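Serine/threonine-protein kinase Tel1 (PDB 6SKY) probably phosphorylates serine and threonine residues followed by glutamine, using ATP, to signal DNA damage such as double-strand breaks. Local coordinates at residues His1803-Tyr1808 and Gln1814-Glu1819; Glu1822-Trp1827 and Lys1840-Thr1845; Asn2432-Arg2437 and Ile2450-Arg2455. All blocks are in the same frame, centred on the assembly; numbering follows the deposited sequence.

Interaction 1: His1803-Tyr1808 and Gln1814-Glu1819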
loop_
_atom_site.group_PDB
_atom_site.type_symbol
_atom_site.label_atom_id
_atom_site.label_comp_id
_atom_site.label_asym_id
_atom_site.label_seq_id
_atom_site.Cartn_x
_atom_site.Cartn_y
_atom_site.Cartn_z
ATOM N N HIS A 1803 -17.941 44.061 -36.023
ATOM C CA HIS A 1803 -18.875 44.535 -35.015
ATOM C C HIS A 1803 -19.573 45.811 -35.455
ATOM O O HIS A 1803 -20.777 45.959 -35.245
ATOM C CB HIS A 1803 -18.163 44.760 -33.690
ATOM C CG HIS A 1803 -19.017 45.420 -32.658
ATOM N ND1 HIS A 1803 -18.632 46.558 -31.990
ATOM C CD2 HIS A 1803 -20.244 45.108 -32.190
ATOM C CE1 HIS A 1803 -19.583 46.919 -31.152
ATOM N NE2 HIS A 1803 -20.573 46.054 -31.254
ATOM N N LEU A 1804 -18.842 46.753 -36.051
ATOM C CA LEU A 1804 -19.466 48.003 -36.470
ATOM C C LEU A 1804 -20.537 47.763 -37.521
ATOM O O LEU A 1804 -21.621 48.352 -37.457
ATOM C CB LEU A 1804 -18.414 48.969 -36.997
ATOM C CG LEU A 1804 -17.627 49.745 -35.953
ATOM C CD1 LEU A 1804 -16.480 50.449 -36.602
ATOM C CD2 LEU A 1804 -18.519 50.744 -35.287
ATOM N N VAL A 1805 -20.273 46.875 -38.475
ATOM C CA VAL A 1805 -21.270 46.596 -39.502
ATOM C C VAL A 1805 -22.490 45.908 -38.902
ATOM O O VAL A 1805 -23.638 46.286 -39.184
ATOM C CB VAL A 1805 -20.650 45.757 -40.627
ATOM C CG1 VAL A 1805 -21.720 45.269 -41.557
ATOM C CG2 VAL A 1805 -19.643 46.577 -41.370
ATOM N N LEU A 1806 -22.268 44.875 -38.084
ATOM C CA LEU A 1806 -23.392 44.145 -37.510
ATOM C C LEU A 1806 -24.224 45.039 -36.608
ATOM O O LEU A 1806 -25.451 44.922 -36.574
ATOM C CB LEU A 1806 -22.894 42.933 -36.734
ATOM C CG LEU A 1806 -22.280 41.772 -37.499
ATOM C CD1 LEU A 1806 -21.810 40.737 -36.527
ATOM C CD2 LEU A 1806 -23.274 41.175 -38.429
ATOM N N ALA A 1807 -23.581 45.937 -35.869
ATOM C CA ALA A 1807 -24.316 46.834 -34.993
ATOM C C ALA A 1807 -25.055 47.897 -35.779
ATOM O O ALA A 1807 -26.126 48.341 -35.358
ATOM C CB ALA A 1807 -23.368 47.488 -33.998
ATOM N N TYR A 1808 -24.498 48.330 -36.909
ATOM C CA TYR A 1808 -25.180 49.311 -37.741
ATOM C C TYR A 1808 -26.457 48.739 -38.322
ATOM O O TYR A 1808 -27.538 49.307 -38.146
ATOM C CB TYR A 1808 -24.257 49.778 -38.856
ATOM C CG TYR A 1808 -24.926 50.657 -39.874
ATOM C CD1 TYR A 1808 -25.331 51.936 -39.548
ATOM C CD2 TYR A 1808 -25.134 50.214 -41.167
ATOM C CE1 TYR A 1808 -25.934 52.742 -40.473
ATOM C CE2 TYR A 1808 -25.738 51.014 -42.100
ATOM C CZ TYR A 1808 -26.133 52.277 -41.747
ATOM O OH TYR A 1808 -26.738 53.085 -42.673
ATOM N N GLN A 1814 -30.783 42.676 -42.248
ATOM C CA GLN A 1814 -29.542 42.133 -41.705
ATOM C C GLN A 1814 -28.869 41.276 -42.765
ATOM O O GLN A 1814 -29.068 40.065 -42.836
ATOM C CB GLN A 1814 -29.821 41.350 -40.433
ATOM C CG GLN A 1814 -30.256 42.234 -39.298
ATOM C CD GLN A 1814 -30.498 41.471 -38.033
ATOM O OE1 GLN A 1814 -30.868 40.303 -38.062
ATOM N NE2 GLN A 1814 -30.290 42.126 -36.904
ATOM N N SER A 1815 -28.036 41.915 -43.580
ATOM C CA SER A 1815 -27.391 41.250 -44.702
ATOM C C SER A 1815 -26.068 40.606 -44.311
ATOM O O SER A 1815 -25.823 39.439 -44.636
ATOM C CB SER A 1815 -27.171 42.251 -45.834
ATOM O OG SER A 1815 -26.579 41.626 -46.956
ATOM N N ALA A 1816 -25.201 41.357 -43.627
ATOM C CA ALA A 1816 -23.909 40.815 -43.231
ATOM C C ALA A 1816 -24.062 39.675 -42.244
ATOM O O ALA A 1816 -23.287 38.718 -42.284
ATOM C CB ALA A 1816 -23.032 41.908 -42.634
ATOM N N LYS A 1817 -25.056 39.749 -41.361
ATOM C CA LYS A 1817 -25.290 38.645 -40.442
ATOM C C LYS A 1817 -25.645 37.380 -41.201
ATOM O O LYS A 1817 -25.085 36.313 -40.945
ATOM C CB LYS A 1817 -26.395 38.994 -39.454
ATOM C CG LYS A 1817 -26.782 37.820 -38.591
ATOM C CD LYS A 1817 -27.930 38.146 -37.680
ATOM C CE LYS A 1817 -28.306 36.942 -36.852
ATOM N NZ LYS A 1817 -29.309 37.283 -35.814
ATOM N N ARG A 1818 -26.568 37.489 -42.155
ATOM C CA ARG A 1818 -26.974 36.334 -42.945
ATOM C C ARG A 1818 -25.801 35.758 -43.724
ATOM O O ARG A 1818 -25.568 34.545 -43.709
ATOM C CB ARG A 1818 -28.105 36.734 -43.886
ATOM C CG ARG A 1818 -28.555 35.632 -44.810
ATOM C CD ARG A 1818 -29.528 36.154 -45.846
ATOM N NE ARG A 1818 -28.959 37.250 -46.620
ATOM C CZ ARG A 1818 -28.119 37.086 -47.635
ATOM N NH1 ARG A 1818 -27.744 35.869 -47.995
ATOM N NH2 ARG A 1818 -27.647 38.141 -48.285
ATOM N N GLU A 1819 -25.032 36.618 -44.391
ATOM C CA GLU A 1819 -23.924 36.137 -45.210
ATOM C C GLU A 1819 -22.849 35.469 -44.364
ATOM O O GLU A 1819 -22.384 34.368 -44.684
ATOM C CB GLU A 1819 -23.332 37.291 -46.010
ATOM C CG GLU A 1819 -24.285 37.900 -47.010
ATOM C CD GLU A 1819 -23.707 39.129 -47.684
ATOM O OE1 GLU A 1819 -22.945 39.867 -47.027
ATOM O OE2 GLU A 1819 -24.014 39.353 -48.873
#
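Leu1806 and Val1805 present two adjacent methyl-bearing side chains to the first turn of the following helix, where Ala1816 and Lys1817 receive them. The two helices, 1793-1808 and 1815-1827, are successive members of the alpha-solenoid, joined by a short loop, and their local axes approach to 9.3 Å with an angle of 119° between their directions. Val1805 points straight at the second helix. Its CG1, placed beside the carbonyl carbon by a chi1 of 170°, meets Ala1816 CB at 3.8 Å, a simple methyl-to-methyl touch. Leu1806 starts off less directly, yet its branch bends inward: with CG beside its own backbone N (chi1 -69°), CD2 rests against the backbone of the second helix, 3.7 Å from Lys1817 N. The same methyl lies 3.9 Å from Lys1817 CB, so it spans the backbone and the root of the lysine side chain. Beyond CB the lysine runs extended away from the contact. Leu1849 of helix 1836-1849 also packs on Leu1806, and Leu1780 on Val1805, which places the pair between several helices. No hydrogen bond links the two segments. The contact is therefore held by dispersion and the burial of apolar surface, while the charged end of Lys1817 is directed elsewhere, its NZ hydrogen-bonded to His1865 O.

Interaction 2: Glu1822-Trp1827 and Lys1840-Thr1845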
loop_
_atom_site.group_PDB
_atom_site.type_symbol
_atom_site.label_atom_id
_atom_site.label_comp_id
_atom_site.label_asym_id
_atom_site.label_seq_id
_atom_site.Cartn_x
_atom_site.Cartn_y
_atom_site.Cartn_z
ATOM N N GLU A 1822 -24.047 32.186 -42.813
ATOM C CA GLU A 1822 -24.117 31.102 -43.781
ATOM C C GLU A 1822 -22.738 30.608 -44.181
ATOM O O GLU A 1822 -22.568 29.412 -44.430
ATOM C CB GLU A 1822 -24.887 31.542 -45.021
ATOM C CG GLU A 1822 -26.373 31.677 -44.793
ATOM C CD GLU A 1822 -27.125 32.074 -46.046
ATOM O OE1 GLU A 1822 -26.476 32.495 -47.027
ATOM O OE2 GLU A 1822 -28.369 31.962 -46.050
ATOM N N SER A 1823 -21.751 31.499 -44.257
ATOM C CA SER A 1823 -20.409 31.064 -44.622
ATOM C C SER A 1823 -19.702 30.345 -43.484
ATOM O O SER A 1823 -18.875 29.463 -43.736
ATOM C CB SER A 1823 -19.575 32.256 -45.067
ATOM O OG SER A 1823 -20.313 33.072 -45.945
ATOM N N LEU A 1824 -20.002 30.705 -42.235
ATOM C CA LEU A 1824 -19.327 30.082 -41.102
ATOM C C LEU A 1824 -19.566 28.584 -41.054
ATOM O O LEU A 1824 -18.722 27.841 -40.549
ATOM C CB LEU A 1824 -19.786 30.721 -39.798
ATOM C CG LEU A 1824 -19.133 32.030 -39.388
ATOM C CD1 LEU A 1824 -19.887 32.611 -38.230
ATOM C CD2 LEU A 1824 -17.702 31.787 -39.013
ATOM N N GLN A 1825 -20.701 28.120 -41.568
ATOM C CA GLN A 1825 -20.964 26.688 -41.591
ATOM C C GLN A 1825 -19.968 25.938 -42.458
ATOM O O GLN A 1825 -19.809 24.727 -42.292
ATOM C CB GLN A 1825 -22.377 26.423 -42.086
ATOM C CG GLN A 1825 -23.442 27.182 -41.344
ATOM C CD GLN A 1825 -24.828 26.785 -41.784
ATOM O OE1 GLN A 1825 -25.010 25.750 -42.419
ATOM N NE2 GLN A 1825 -25.814 27.610 -41.456
ATOM N N GLU A 1826 -19.303 26.626 -43.378
ATOM C CA GLU A 1826 -18.270 26.031 -44.212
ATOM C C GLU A 1826 -16.866 26.382 -43.757
ATOM O O GLU A 1826 -15.951 25.575 -43.933
ATOM C CB GLU A 1826 -18.445 26.483 -45.662
ATOM C CG GLU A 1826 -19.749 26.051 -46.291
ATOM C CD GLU A 1826 -19.719 24.612 -46.753
ATOM O OE1 GLU A 1826 -18.656 24.166 -47.228
ATOM O OE2 GLU A 1826 -20.755 23.925 -46.639
ATOM N N TRP A 1827 -16.681 27.570 -43.183
ATOM C CA TRP A 1827 -15.355 28.008 -42.767
ATOM C C TRP A 1827 -14.879 27.315 -41.503
ATOM O O TRP A 1827 -13.674 27.108 -41.339
ATOM C CB TRP A 1827 -15.348 29.511 -42.539
ATOM C CG TRP A 1827 -15.427 30.303 -43.771
ATOM C CD1 TRP A 1827 -15.101 29.902 -45.020
ATOM C CD2 TRP A 1827 -15.867 31.653 -43.881
ATOM N NE1 TRP A 1827 -15.307 30.919 -45.911
ATOM C CE2 TRP A 1827 -15.781 32.008 -45.231
ATOM C CE3 TRP A 1827 -16.330 32.596 -42.966
ATOM C CZ2 TRP A 1827 -16.138 33.260 -45.690
ATOM C CZ3 TRP A 1827 -16.683 33.834 -43.421
ATOM C CH2 TRP A 1827 -16.585 34.159 -44.769
ATOM N N LYS A 1840 -7.976 31.115 -36.918
ATOM C CA LYS A 1840 -7.727 31.778 -35.644
ATOM C C LYS A 1840 -8.404 33.139 -35.582
ATOM O O LYS A 1840 -8.952 33.521 -34.545
ATOM C CB LYS A 1840 -6.234 31.938 -35.414
ATOM C CG LYS A 1840 -5.548 30.728 -34.862
ATOM C CD LYS A 1840 -4.193 31.114 -34.331
ATOM C CE LYS A 1840 -3.346 29.903 -34.037
ATOM N NZ LYS A 1840 -3.754 29.228 -32.781
ATOM N N LEU A 1841 -8.370 33.886 -36.678
ATOM C CA LEU A 1841 -8.971 35.213 -36.692
ATOM C C LEU A 1841 -10.486 35.140 -36.640
ATOM O O LEU A 1841 -11.125 35.991 -36.021
ATOM C CB LEU A 1841 -8.509 35.967 -37.933
ATOM C CG LEU A 1841 -8.952 37.404 -38.135
ATOM C CD1 LEU A 1841 -8.332 38.292 -37.100
ATOM C CD2 LEU A 1841 -8.561 37.851 -39.505
ATOM N N LEU A 1842 -11.076 34.127 -37.265
ATOM C CA LEU A 1842 -12.519 33.925 -37.143
ATOM C C LEU A 1842 -12.918 33.624 -35.706
ATOM O O LEU A 1842 -13.901 34.169 -35.188
ATOM C CB LEU A 1842 -12.963 32.792 -38.054
ATOM C CG LEU A 1842 -13.474 33.205 -39.417
ATOM C CD1 LEU A 1842 -13.945 31.981 -40.144
ATOM C CD2 LEU A 1842 -14.590 34.194 -39.248
ATOM N N ILE A 1843 -12.175 32.739 -35.051
ATOM C CA ILE A 1843 -12.475 32.400 -33.666
ATOM C C ILE A 1843 -12.321 33.615 -32.763
ATOM O O ILE A 1843 -13.143 33.849 -31.870
ATOM C CB ILE A 1843 -11.584 31.236 -33.214
ATOM C CG1 ILE A 1843 -12.025 29.958 -33.911
ATOM C CG2 ILE A 1843 -11.645 31.074 -31.731
ATOM C CD1 ILE A 1843 -10.926 28.979 -34.078
ATOM N N ASN A 1844 -11.279 34.414 -32.984
ATOM C CA ASN A 1844 -11.103 35.615 -32.178
ATOM C C ASN A 1844 -12.191 36.644 -32.437
ATOM O O ASN A 1844 -12.566 37.379 -31.525
ATOM C CB ASN A 1844 -9.736 36.218 -32.432
ATOM C CG ASN A 1844 -8.663 35.530 -31.658
ATOM O OD1 ASN A 1844 -7.664 35.097 -32.209
ATOM N ND2 ASN A 1844 -8.863 35.415 -30.365
ATOM N N THR A 1845 -12.727 36.706 -33.652
ATOM C CA THR A 1845 -13.851 37.603 -33.894
ATOM C C THR A 1845 -15.096 37.148 -33.150
ATOM O O THR A 1845 -15.818 37.971 -32.582
ATOM C CB THR A 1845 -14.141 37.702 -35.383
ATOM O OG1 THR A 1845 -12.952 38.094 -36.067
ATOM C CG2 THR A 1845 -15.204 38.727 -35.638
#
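Trp1827 and Leu1842 mark the nearest backbone approach between two helical segments, with their CA atoms 8.6 Å apart, a spacing bridged entirely by side chains. This is helix-to-helix packing inside the alpha-solenoid: helix 1815-1827 lies against helix 1836-1849, the next helix along the chain. Leu1842 is the side chain on which the contact centres, directed at the partner and touching it through both of its methyls. CD1 sits 3.7 Å from Trp1827 CB and equally close to CE3 on the six-membered part of the indole, approaching the ring obliquely. The leucine and tryptophan side chains cross at about a right angle. Leu1824 CD2 lies 3.9 Å from both Leu1842 CD1 and Leu1842 CD2, while of these two methyls it is CD1 that also meets Trp1827; the two leucines slide past each other in opposite directions. Leu1824 begins at a slant to the partner, but with CG set beside its backbone N (chi1 -82°) its end swings inward to reach Leu1842.

The indole is also packed from its own helix, Ser1823 CB lying 3.5 Å above one face and offset toward the rim. Trp1762 of helix 1762-1771 meets Trp1827 edge-to-face and also touches Leu1842, so helix 1762-1771 adds a third side to the cluster. One turn beyond Leu1842, the hydroxyl of Thr1845 folds back on its own helix: OG1 donates to Leu1841 O at 2.8 Å, while Thr1845 N reaches the same oxygen from the opposite face of the carbonyl plane.

Interaction 3: Asn2432-Arg2437 and Ile2450-Arg2455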
loop_
_atom_site.group_PDB
_atom_site.type_symbol
_atom_site.label_atom_id
_atom_site.label_comp_id
_atom_site.label_asym_id
_atom_site.label_seq_id
_atom_site.Cartn_x
_atom_site.Cartn_y
_atom_site.Cartn_z
ATOM N N ASN A 2432 -6.626 34.501 22.951
ATOM C CA ASN A 2432 -7.985 34.151 23.335
ATOM C C ASN A 2432 -7.997 33.134 24.461
ATOM O O ASN A 2432 -8.886 33.168 25.312
ATOM C CB ASN A 2432 -8.748 33.609 22.135
ATOM C CG ASN A 2432 -9.360 34.693 21.299
ATOM O OD1 ASN A 2432 -9.920 35.648 21.823
ATOM N ND2 ASN A 2432 -9.261 34.555 19.986
ATOM N N GLN A 2433 -7.032 32.221 24.473
ATOM C CA GLN A 2433 -6.938 31.203 25.506
ATOM C C GLN A 2433 -6.177 31.679 26.726
ATOM O O GLN A 2433 -6.425 31.193 27.830
ATOM C CB GLN A 2433 -6.257 29.950 24.958
ATOM C CG GLN A 2433 -7.113 29.117 24.029
ATOM C CD GLN A 2433 -7.124 29.627 22.608
ATOM O OE1 GLN A 2433 -6.079 29.777 21.987
ATOM N NE2 GLN A 2433 -8.311 29.885 22.082
ATOM N N LEU A 2434 -5.244 32.607 26.553
ATOM C CA LEU A 2434 -4.464 33.083 27.683
ATOM C C LEU A 2434 -5.243 34.081 28.518
ATOM O O LEU A 2434 -5.236 34.001 29.745
ATOM C CB LEU A 2434 -3.166 33.709 27.193
ATOM C CG LEU A 2434 -2.130 32.739 26.645
ATOM C CD1 LEU A 2434 -0.978 33.496 26.059
ATOM C CD2 LEU A 2434 -1.659 31.830 27.739
ATOM N N SER A 2435 -5.912 35.027 27.876
ATOM C CA SER A 2435 -6.682 36.034 28.584
ATOM C C SER A 2435 -7.992 35.497 29.130
ATOM O O SER A 2435 -8.706 36.230 29.814
ATOM C CB SER A 2435 -6.954 37.224 27.666
ATOM O OG SER A 2435 -7.726 36.838 26.547
ATOM N N SER A 2436 -8.332 34.253 28.840
ATOM C CA SER A 2436 -9.520 33.636 29.404
ATOM C C SER A 2436 -9.248 32.942 30.724
ATOM O O SER A 2436 -10.196 32.625 31.445
ATOM C CB SER A 2436 -10.104 32.634 28.410
ATOM O OG SER A 2436 -10.862 31.645 29.066
ATOM N N ARG A 2437 -7.985 32.695 31.054
ATOM C CA ARG A 2437 -7.603 32.036 32.291
ATOM C C ARG A 2437 -7.063 33.007 33.324
ATOM O O ARG A 2437 -6.565 32.574 34.362
ATOM C CB ARG A 2437 -6.564 30.956 32.010
ATOM C CG ARG A 2437 -7.028 29.882 31.076
ATOM C CD ARG A 2437 -8.016 28.977 31.759
ATOM N NE ARG A 2437 -7.470 28.449 33.002
ATOM C CZ ARG A 2437 -7.049 27.203 33.165
ATOM N NH1 ARG A 2437 -7.120 26.339 32.168
ATOM N NH2 ARG A 2437 -6.565 26.820 34.333
ATOM N N ILE A 2450 -0.010 36.203 34.164
ATOM C CA ILE A 2450 -0.205 37.640 34.032
ATOM C C ILE A 2450 1.036 38.299 33.452
ATOM O O ILE A 2450 0.941 39.215 32.630
ATOM C CB ILE A 2450 -0.597 38.232 35.394
ATOM C CG1 ILE A 2450 -2.076 37.964 35.649
ATOM C CG2 ILE A 2450 -0.294 39.705 35.450
ATOM C CD1 ILE A 2450 -2.539 38.364 37.008
ATOM N N ASP A 2451 2.217 37.820 33.833
ATOM C CA ASP A 2451 3.444 38.386 33.290
ATOM C C ASP A 2451 3.598 38.052 31.815
ATOM O O ASP A 2451 4.033 38.895 31.025
ATOM C CB ASP A 2451 4.639 37.883 34.087
ATOM C CG ASP A 2451 5.921 38.583 33.715
ATOM O OD1 ASP A 2451 5.936 39.829 33.712
ATOM O OD2 ASP A 2451 6.921 37.892 33.436
ATOM N N LEU A 2452 3.228 36.836 31.417
ATOM C CA LEU A 2452 3.288 36.478 30.007
ATOM C C LEU A 2452 2.318 37.309 29.181
ATOM O O LEU A 2452 2.672 37.793 28.101
ATOM C CB LEU A 2452 2.996 34.993 29.835
ATOM C CG LEU A 2452 2.906 34.460 28.412
ATOM C CD1 LEU A 2452 4.273 34.396 27.802
ATOM C CD2 LEU A 2452 2.263 33.108 28.408
ATOM N N VAL A 2453 1.084 37.476 29.660
ATOM C CA VAL A 2453 0.111 38.281 28.928
ATOM C C VAL A 2453 0.582 39.724 28.824
ATOM O O VAL A 2453 0.456 40.362 27.772
ATOM C CB VAL A 2453 -1.270 38.177 29.595
ATOM C CG1 VAL A 2453 -2.192 39.231 29.065
ATOM C CG2 VAL A 2453 -1.857 36.819 29.357
ATOM N N TYR A 2454 1.147 40.255 29.905
ATOM C CA TYR A 2454 1.690 41.606 29.889
ATOM C C TYR A 2454 2.785 41.757 28.842
ATOM O O TYR A 2454 2.786 42.715 28.062
ATOM C CB TYR A 2454 2.215 41.939 31.281
ATOM C CG TYR A 2454 2.837 43.294 31.412
ATOM C CD1 TYR A 2454 2.061 44.411 31.620
ATOM C CD2 TYR A 2454 4.206 43.452 31.347
ATOM C CE1 TYR A 2454 2.627 45.646 31.741
ATOM C CE2 TYR A 2454 4.779 44.683 31.468
ATOM C CZ TYR A 2454 3.986 45.777 31.666
ATOM O OH TYR A 2454 4.560 47.015 31.790
ATOM N N ARG A 2455 3.732 40.820 28.807
ATOM C CA ARG A 2455 4.821 40.919 27.845
ATOM C C ARG A 2455 4.337 40.770 26.412
ATOM O O ARG A 2455 4.877 41.418 25.510
ATOM C CB ARG A 2455 5.891 39.882 28.159
ATOM C CG ARG A 2455 6.656 40.198 29.413
ATOM C CD ARG A 2455 7.836 39.278 29.605
ATOM N NE ARG A 2455 7.430 37.895 29.798
ATOM C CZ ARG A 2455 7.685 36.919 28.940
ATOM N NH1 ARG A 2455 7.277 35.692 29.196
ATOM N NH2 ARG A 2455 8.359 37.170 27.832
#
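Leu2434 makes both of the apolar touches between segment 2432-2437 and helix 2444-2459, and it does so from the short helix that starts at Met2431. The first is between the two leucines: Leu2434 CD1 lies 4.0 Å from Leu2452 CD2, with Leu2434 CD2 only slightly farther from the same atom, so that both methyls of Leu2434 lie close to the one methyl CD2 of Leu2452. The two side chains cross at about a right angle. In Leu2452, CG is swung to the carbonyl side (chi1 175°), whereas in Leu2434 it lies beside the backbone N. The second touch is nearer the backbone, Val2453 CG2 standing 4.0 Å from Leu2434 CB. Because adjacent residues of the long helix meet it at different points, Leu2434 is touched at both root and tip; Leu2449 and Ile2456 of the same helix add to its surroundings.

Polar interactions stay within each side or lead elsewhere. Leu2434 opens a type I beta turn ending at Arg2437, whose backbone N makes a weak bond to Leu2434 O. On the long helix, Arg2455 NE and Asp2451 OD2 form a long salt bridge of 3.7 Å, one turn apart. Ser2435 OG is hydrogen-bonded to Met2431 O, and Ser2436 OG, in the turn, to Asp2845 OD1 and Thr2846 N.

The short helix rests on helix 2616-2632 of the kinase domain through Asn2432 and Gln2433. The arrangement is thus a short helix and the following long helix of the helical FAT region, packed through leucine and valine at the FAT–kinase border characteristic of PIKK enzymes.

How the interactions relate
Along the chain the three contacts come in series. Interactions 1 and 2 are neighbours, their centres 14 Å apart, and share helix 1815-1827: its first turn meets helix 1793-1808 and its last turns meet helix 1836-1849, so three successive helices of the solenoid are tied together one after another. Interaction 3 follows some six hundred residues later, on the opposite side of the chain's centre, with its centre about 73 Å from that of interaction 1 and 70 Å from that of interaction 2. It lies where FAT helices border the kinase domain. All three are buried and apolar, illustrating how one kind of packing recurs from the solenoid to the kinase border.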